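Local coordinates for protein endonuclease 8-like L720 (PDB 4MB7) that is an endonuclease VIII-like protein of a giant virus, with the helix-two-turn-helix (H2TH) domain of the Fpg/Nei family and a bound zinc ion, at residues Ile8-Glu11 with Lys12-Thr16; Ile117-Asn120 with Tyr121-Cys124; Val180-Ile183 with Leu184-Glu187. All blocks are in the same frame, centred on the assembly; numbering follows the deposited sequence. Where two conformers were deposited one is given.

In the fold
From the N terminus, the chain first makes interaction 1, in helix 5-13 and the 3-10 turn after it, where the helix bears on strands of both four-stranded sheets and on helix 205-230. Interaction 2 comes later, closing the hairpin of strands 116-118 and 123-125 beside helix 126-136. Interaction 3 follows at the start of helix 182-191, in the H2TH part, on the opposite side of the chain's centre from interaction 1. Each is a local closure, and the three come in series, neither nesting nor crossing. They do not touch: interactions 2 and 3 approach most closely, about 8 Å between nearest atoms.

Interaction 1: residues Ile8-Glu11 with Lys12-Thr16; sequences ITYE and KIRHT. With SO4 (sulfate ion), chain C.
Arg14 and Tyr10, one helical turn apart, join at their polar ends: Arg14 NH1 donates to Tyr10 OH over 3.3 Å, with an N-H...O angle of 152° and the hydroxyl lying close to the guanidinium plane. Lys12 NZ gives a bond to sulfate O4 (3.0 Å), and Arg5 and Arg229 also bond to that anion. Of the backbone bonds between 8-11 and 12-16, only that from Lys12 N to Ile8 O (3.1 Å) is not weak; Lys12 N branches to Thr9 O, Ile13 N reaches Thr9 O and Tyr10 O, and Arg14 N reaches Tyr10 O, all weakly, as the helix gives way to a 3-10 turn. Thr16 secures that turn, its N and OG1 both bonding to Ile13 O, the hydroxyl OG1 at 2.6 Å from that oxygen. This is helix 5-13, the first helix of an endonuclease VIII-like fold, with Thr9 and Ile13 facing strand 73-78 and Tyr10 and Ile13 touching Trp44 of strand 40-47. Arg14 keeps CG between its backbone N and carbonyl carbon (chi1 64°) and then runs extended, which carries CD over a face of the Tyr10 ring, 4.0 Å from the centroid, in a CH-pi contact. Glu11 CG lies over one guanidinium face, while the Glu11 carboxylate makes a salt bridge to Arg7 and a hydrogen bond to the Tyr223 hydroxyl. Lys12, fully extended, runs alongside Ile8, with CE 3.9 Å from Ile8 CG2.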
loop_
_atom_site.group_PDB
_atom_site.type_symbol
_atom_site.label_atom_id
_atom_site.label_comp_id
_atom_site.label_asym_id
_atom_site.label_seq_id
_atom_site.Cartn_x
_atom_site.Cartn_y
_atom_site.Cartn_z
ATOM N N ILE A 8 2.965 6.434 5.934
ATOM C CA ILE A 8 4.154 7.196 6.310
ATOM C C ILE A 8 4.579 8.153 5.198
ATOM O O ILE A 8 4.896 9.317 5.454
ATOM C CB ILE A 8 5.320 6.253 6.681
ATOM C CG1 ILE A 8 5.012 5.525 7.993
ATOM C CG2 ILE A 8 6.627 7.024 6.795
ATOM C CD1 ILE A 8 5.977 4.400 8.317
ATOM N N THR A 9 4.579 7.657 3.965
ATOM C CA THR A 9 4.918 8.478 2.808
ATOM C C THR A 9 3.909 9.609 2.655
ATOM O O THR A 9 4.281 10.760 2.425
ATOM C CB THR A 9 4.948 7.641 1.516
ATOM O OG1 THR A 9 5.918 6.596 1.647
ATOM C CG2 THR A 9 5.306 8.511 0.311
ATOM N N TYR A 10 2.633 9.268 2.801
ATOM C CA TYR A 10 1.550 10.243 2.752
ATOM C C TYR A 10 1.719 11.351 3.793
ATOM O O TYR A 10 1.573 12.534 3.481
ATOM C CB TYR A 10 0.203 9.535 2.937
ATOM C CG TYR A 10 -0.920 10.431 3.407
ATOM C CD1 TYR A 10 -1.535 11.322 2.539
ATOM C CD2 TYR A 10 -1.381 10.368 4.718
ATOM C CE1 TYR A 10 -2.567 12.140 2.966
ATOM C CE2 TYR A 10 -2.411 11.179 5.153
ATOM C CZ TYR A 10 -3.001 12.063 4.273
ATOM O OH TYR A 10 -4.028 12.871 4.702
ATOM N N GLU A 11 2.036 10.965 5.023
ATOM C CA GLU A 11 2.210 11.934 6.101
ATOM C C GLU A 11 3.405 12.855 5.857
ATOM O O GLU A 11 3.412 14.000 6.302
ATOM C CB GLU A 11 2.343 11.223 7.452
ATOM C CG GLU A 11 1.066 10.516 7.898
ATOM C CD GLU A 11 1.246 9.733 9.185
ATOM O OE1 GLU A 11 2.402 9.416 9.537
ATOM O OE2 GLU A 11 0.229 9.436 9.847
ATOM N N LYS A 12 4.403 12.355 5.135
ATOM C CA LYS A 12 5.605 13.135 4.852
ATOM C C LYS A 12 5.411 14.181 3.755
ATOM O O LYS A 12 6.079 15.210 3.757
ATOM C CB LYS A 12 6.775 12.217 4.481
ATOM C CG LYS A 12 7.415 11.498 5.659
ATOM C CD LYS A 12 8.560 10.609 5.198
ATOM C CE LYS A 12 9.212 9.883 6.364
ATOM N NZ LYS A 12 10.316 8.991 5.910
ATOM N N ILE A 13 4.503 13.922 2.818
ATOM C CA ILE A 13 4.383 14.786 1.644
ATOM C C ILE A 13 3.097 15.609 1.585
ATOM O O ILE A 13 2.974 16.509 0.754
ATOM C CB ILE A 13 4.502 13.974 0.338
ATOM C CG1 ILE A 13 3.297 13.043 0.182
ATOM C CG2 ILE A 13 5.802 13.184 0.315
ATOM C CD1 ILE A 13 3.444 12.038 -0.938
ATOM N N ARG A 14 2.144 15.312 2.464
ATOM C CA ARG A 14 0.813 15.912 2.361
ATOM C C ARG A 14 0.786 17.424 2.604
ATOM O O ARG A 14 -0.173 18.099 2.235
ATOM C CB ARG A 14 -0.186 15.208 3.283
ATOM C CG ARG A 14 0.113 15.333 4.766
ATOM C CD ARG A 14 -1.020 14.739 5.588
ATOM N NE ARG A 14 -0.673 14.600 6.998
ATOM C CZ ARG A 14 -1.489 14.100 7.923
ATOM N NH1 ARG A 14 -2.706 13.696 7.588
ATOM N NH2 ARG A 14 -1.087 14.007 9.183
ATOM N N HIS A 15 1.832 17.953 3.229
ATOM C CA HIS A 15 1.883 19.385 3.503
ATOM C C HIS A 15 2.407 20.180 2.308
ATOM O O HIS A 15 2.788 21.343 2.437
ATOM C CB HIS A 15 2.692 19.671 4.771
ATOM C CG HIS A 15 2.018 19.212 6.026
ATOM N ND1 HIS A 15 2.339 18.028 6.654
ATOM C CD2 HIS A 15 1.025 19.769 6.759
ATOM C CE1 HIS A 15 1.580 17.881 7.726
ATOM N NE2 HIS A 15 0.774 18.923 7.812
ATOM N N THR A 16 2.418 19.538 1.143
ATOM C CA THR A 16 2.656 20.232 -0.117
ATOM C C THR A 16 1.330 20.709 -0.706
ATOM O O THR A 16 1.300 21.381 -1.736
ATOM C CB THR A 16 3.381 19.334 -1.138
ATOM O OG1 THR A 16 2.678 18.094 -1.278
ATOM C CG2 THR A 16 4.810 19.058 -0.687
HETATM S S SO4 C . 12.516 5.882 8.082
HETATM O O1 SO4 C . 12.918 6.516 9.351
HETATM O O2 SO4 C . 13.698 5.816 7.205
HETATM O O3 SO4 C . 12.046 4.512 8.371
HETATM O O4 SO4 C . 11.471 6.686 7.429
HETATM O O HOH W 1 2.164 14.912 8.161
#

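Interaction 2: residues Ile117-Asn120 with Tyr121-Cys124; sequences IKTN and YTIC. With SO4 (sulfate ion), chain E.
Tyr121, Thr119 and Ile117 carry this hairpin, whose tight turn is closed by Thr119 N donating to Thr122 O (2.8 Å). The Thr119 hydroxyl adds to this: OG1 accepts from Thr122 N at 3.2 Å and, weakly, from Tyr121 N at 3.4 Å, the latter a bond of the ST-turn kind. The same oxygen lies over one face of the Tyr121 ring, 3.1 Å above its plane and off-centre. With chi1 at 61°, the ring CG sits between the backbone N and the carbonyl carbon, placing the ring under that hydroxyl. Asn120 OD1 comes in at the ring edge, in its plane and 3.1 Å from Tyr121 CD2, the amide turned 65° from the ring. Meanwhile Asn120 ND2 donates almost straight to sulfate O1 (2.7 Å), an ion that Lys49 also holds. Ile117 forms a hydrogen-bonded antiparallel pair with Cys124: Ile117 N to Cys124 O is 2.7 Å and Cys124 N to Ile117 O is 3.1 Å. Ile117 and Cys124 share a face of this two-stranded sheet and rest on Ala129 of helix 126-136, where Tyr121 OH also bonds Asp132, while Tyr50, at the start of strand 50-56, binds Asn120 N.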
loop_
_atom_site.group_PDB
_atom_site.type_symbol
_atom_site.label_atom_id
_atom_site.label_comp_id
_atom_site.label_asym_id
_atom_site.label_seq_id
_atom_site.Cartn_x
_atom_site.Cartn_y
_atom_site.Cartn_z
ATOM N N ILE A 117 -9.975 0.367 -17.191
ATOM C CA ILE A 117 -8.591 0.122 -16.795
ATOM C C ILE A 117 -8.501 -1.005 -15.773
ATOM O O ILE A 117 -9.474 -1.310 -15.083
ATOM C CB ILE A 117 -7.919 1.384 -16.203
ATOM C CG1 ILE A 117 -8.642 1.831 -14.929
ATOM C CG2 ILE A 117 -7.882 2.507 -17.231
ATOM C CD1 ILE A 117 -8.019 3.045 -14.262
ATOM N N LYS A 118 -7.327 -1.621 -15.679
ATOM C CA LYS A 118 -7.102 -2.682 -14.707
ATOM C C LYS A 118 -6.377 -2.152 -13.476
ATOM O O LYS A 118 -5.252 -1.662 -13.569
ATOM C CB LYS A 118 -6.294 -3.818 -15.331
ATOM C CG LYS A 118 -6.036 -4.987 -14.385
ATOM C CD LYS A 118 -5.090 -6.003 -15.008
ATOM C CE LYS A 118 -4.713 -7.090 -14.012
ATOM N NZ LYS A 118 -5.916 -7.769 -13.464
ATOM N N THR A 119 -7.037 -2.244 -12.325
ATOM C CA THR A 119 -6.420 -1.880 -11.055
ATOM C C THR A 119 -5.950 -3.156 -10.369
ATOM O O THR A 119 -6.105 -4.245 -10.918
ATOM C CB THR A 119 -7.406 -1.140 -10.140
ATOM O OG1 THR A 119 -8.384 -2.062 -9.641
ATOM C CG2 THR A 119 -8.102 -0.025 -10.903
ATOM N N ASN A 120 -5.387 -3.036 -9.169
ATOM C CA ASN A 120 -4.868 -4.215 -8.476
ATOM C C ASN A 120 -5.938 -5.083 -7.805
ATOM O O ASN A 120 -5.615 -6.003 -7.054
ATOM C CB ASN A 120 -3.741 -3.852 -7.493
ATOM C CG ASN A 120 -4.220 -3.022 -6.307
ATOM O OD1 ASN A 120 -5.412 -2.763 -6.145
ATOM N ND2 ASN A 120 -3.279 -2.610 -5.463
ATOM N N TYR A 121 -7.206 -4.793 -8.079
ATOM C CA TYR A 121 -8.295 -5.573 -7.500
ATOM C C TYR A 121 -9.446 -5.818 -8.479
ATOM O O TYR A 121 -10.263 -6.709 -8.259
ATOM C CB TYR A 121 -8.815 -4.912 -6.215
ATOM C CG TYR A 121 -9.367 -3.526 -6.436
ATOM C CD1 TYR A 121 -10.730 -3.317 -6.593
ATOM C CD2 TYR A 121 -8.521 -2.427 -6.504
ATOM C CE1 TYR A 121 -11.234 -2.052 -6.806
ATOM C CE2 TYR A 121 -9.014 -1.163 -6.719
ATOM C CZ TYR A 121 -10.369 -0.981 -6.871
ATOM O OH TYR A 121 -10.855 0.280 -7.087
ATOM N N THR A 122 -9.511 -5.038 -9.557
ATOM C CA THR A 122 -10.609 -5.178 -10.516
ATOM C C THR A 122 -10.347 -4.535 -11.877
ATOM O O THR A 122 -9.275 -3.986 -12.130
ATOM C CB THR A 122 -11.919 -4.571 -9.965
ATOM O OG1 THR A 122 -13.024 -5.006 -10.764
ATOM C CG2 THR A 122 -11.857 -3.050 -9.989
ATOM N N ILE A 123 -11.347 -4.628 -12.750
ATOM C CA ILE A 123 -11.377 -3.877 -13.999
ATOM C C ILE A 123 -12.592 -2.954 -13.974
ATOM O O ILE A 123 -13.720 -3.409 -13.792
ATOM C CB ILE A 123 -11.464 -4.810 -15.222
ATOM C CG1 ILE A 123 -10.216 -5.690 -15.310
ATOM C CG2 ILE A 123 -11.637 -4.002 -16.499
ATOM C CD1 ILE A 123 -10.241 -6.672 -16.460
ATOM N N CYS A 124 -12.357 -1.657 -14.143
ATOM C CA CYS A 124 -13.425 -0.669 -14.057
ATOM C C CYS A 124 -13.049 0.592 -14.824
ATOM O O CYS A 124 -11.928 0.714 -15.321
ATOM C CB CYS A 124 -13.698 -0.321 -12.592
ATOM S SG CYS A 124 -12.259 0.355 -11.716
HETATM S S SO4 E . -0.314 -4.941 -5.792
HETATM O O1 SO4 E . -0.797 -3.573 -5.635
HETATM O O2 SO4 E . 1.078 -4.917 -6.232
HETATM O O3 SO4 E . -0.408 -5.638 -4.512
HETATM O O4 SO4 E . -1.126 -5.637 -6.785
#

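Interaction 3: residues Val180-Ile183 with Leu184-Glu187; sequences VGNI and LQQE. With SO4 (sulfate ion), chain D.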
loop_
_atom_site.group_PDB
_atom_site.type_symbol
_atom_site.label_atom_id
_atom_site.label_comp_id
_atom_site.label_asym_id
_atom_site.label_seq_id
_atom_site.Cartn_x
_atom_site.Cartn_y
_atom_site.Cartn_z
ATOM N N VAL A 180 -1.951 -4.657 2.694
ATOM C CA VAL A 180 -1.251 -5.846 3.173
ATOM C C VAL A 180 -0.355 -6.421 2.082
ATOM O O VAL A 180 -0.799 -6.649 0.957
ATOM C CB VAL A 180 -2.243 -6.922 3.659
ATOM C CG1 VAL A 180 -1.503 -8.206 4.030
ATOM C CG2 VAL A 180 -3.044 -6.401 4.841
ATOM N N GLY A 181 0.911 -6.646 2.421
ATOM C CA GLY A 181 1.869 -7.196 1.480
ATOM C C GLY A 181 2.470 -8.505 1.957
ATOM O O GLY A 181 1.975 -9.121 2.903
ATOM N N ASN A 182 3.552 -8.919 1.307
ATOM C CA ASN A 182 4.138 -10.237 1.531
ATOM C C ASN A 182 4.699 -10.451 2.935
ATOM O O ASN A 182 4.580 -11.538 3.495
ATOM C CB ASN A 182 5.220 -10.525 0.488
ATOM C CG ASN A 182 5.612 -11.987 0.450
ATOM O OD1 ASN A 182 4.763 -12.871 0.562
ATOM N ND2 ASN A 182 6.905 -12.250 0.299
ATOM N N ILE A 183 5.319 -9.419 3.499
ATOM C CA ILE A 183 5.877 -9.523 4.842
ATOM C C ILE A 183 4.774 -9.639 5.895
ATOM O O ILE A 183 4.839 -10.493 6.779
ATOM C CB ILE A 183 6.796 -8.332 5.172
ATOM C CG1 ILE A 183 8.013 -8.328 4.244
ATOM C CG2 ILE A 183 7.242 -8.384 6.625
ATOM C CD1 ILE A 183 9.020 -7.242 4.559
ATOM N N LEU A 184 3.762 -8.784 5.787
ATOM C CA LEU A 184 2.655 -8.765 6.740
ATOM C C LEU A 184 1.884 -10.080 6.779
ATOM O O LEU A 184 1.585 -10.598 7.856
ATOM C CB LEU A 184 1.691 -7.619 6.425
ATOM C CG LEU A 184 2.090 -6.221 6.896
ATOM C CD1 LEU A 184 1.167 -5.170 6.291
ATOM C CD2 LEU A 184 2.065 -6.145 8.414
ATOM N N GLN A 185 1.559 -10.614 5.605
ATOM C CA GLN A 185 0.745 -11.820 5.524
ATOM C C GLN A 185 1.400 -13.027 6.199
ATOM O O GLN A 185 0.730 -13.785 6.895
ATOM C CB GLN A 185 0.353 -12.130 4.071
ATOM C CG GLN A 185 1.514 -12.439 3.137
ATOM C CD GLN A 185 1.805 -13.926 3.044
ATOM O OE1 GLN A 185 1.050 -14.749 3.559
ATOM N NE2 GLN A 185 2.902 -14.277 2.384
ATOM N N GLN A 186 2.707 -13.193 6.017
ATOM C CA GLN A 186 3.392 -14.354 6.584
ATOM C C GLN A 186 3.744 -14.172 8.060
ATOM O O GLN A 186 3.773 -15.142 8.819
ATOM C CB GLN A 186 4.624 -14.738 5.756
ATOM C CG GLN A 186 5.708 -13.681 5.673
ATOM C CD GLN A 186 6.728 -13.995 4.591
ATOM O OE1 GLN A 186 7.786 -14.561 4.863
ATOM N NE2 GLN A 186 6.408 -13.633 3.354
ATOM N N GLU A 187 4.005 -12.933 8.467
ATOM C CA GLU A 187 4.236 -12.636 9.876
ATOM C C GLU A 187 2.960 -12.868 10.683
ATOM O O GLU A 187 3.002 -13.395 11.796
ATOM C CB GLU A 187 4.718 -11.196 10.061
ATOM C CG GLU A 187 6.173 -10.969 9.679
ATOM C CD GLU A 187 7.141 -11.630 10.642
ATOM O OE1 GLU A 187 6.822 -11.716 11.846
ATOM O OE2 GLU A 187 8.221 -12.066 10.192
HETATM S S SO4 D . 4.366 -6.868 -1.609
HETATM O O1 SO4 D . 3.730 -5.579 -1.353
HETATM O O2 SO4 D . 5.085 -6.812 -2.879
HETATM O O3 SO4 D . 5.306 -7.168 -0.532
HETATM O O4 SO4 D . 3.347 -7.910 -1.678
#
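Gly181 O accepts from Gln185 N at 3.1 Å and Ile183 O from Glu187 N at the same length, the opening turns of helix 182-191, with Gly181 at the N-cap. Just past that cap, Asn182 N points at the sulfate and donates to O3 over 3.1 Å at an angle of 166°, with a weaker bond to O4; Arg263 and Lys49 also hold this anion, and the helix end would probably add to the attraction. Asn182 is gripped twice by glutamines. Gln185 NE2 donates to Asn182 OD1 (3.0 Å), the two side chains running side by side, their amide planes 25° apart. Gln186 turns its amide back on the chain: NE2 donates to the backbone Asn182 O at 2.8 Å, from above the carbonyl plane. Its CG lies between the backbone N and the carbonyl carbon (chi1 62°), which folds the side chain back over its own helix. Val180 CG1 packs against Leu184 CB at 4.0 Å on one flank of the helix; on another, Ile183, which meets Glu2 and Tyr242, lays CG2 alongside Glu187 CG. The Val-Gly-Asn sequence is consistent with the turn leading into the second helix of the H2TH motif. Leu184 packs against Ile218, Ile219 and Leu222 of helix 205-230, the Glu187 carboxylate takes the backbone N-H groups of Arg240, Ile241 and Tyr242, and Asn182, Gln185 and Gln186 face strand 263-267 through Met264 and Thr265.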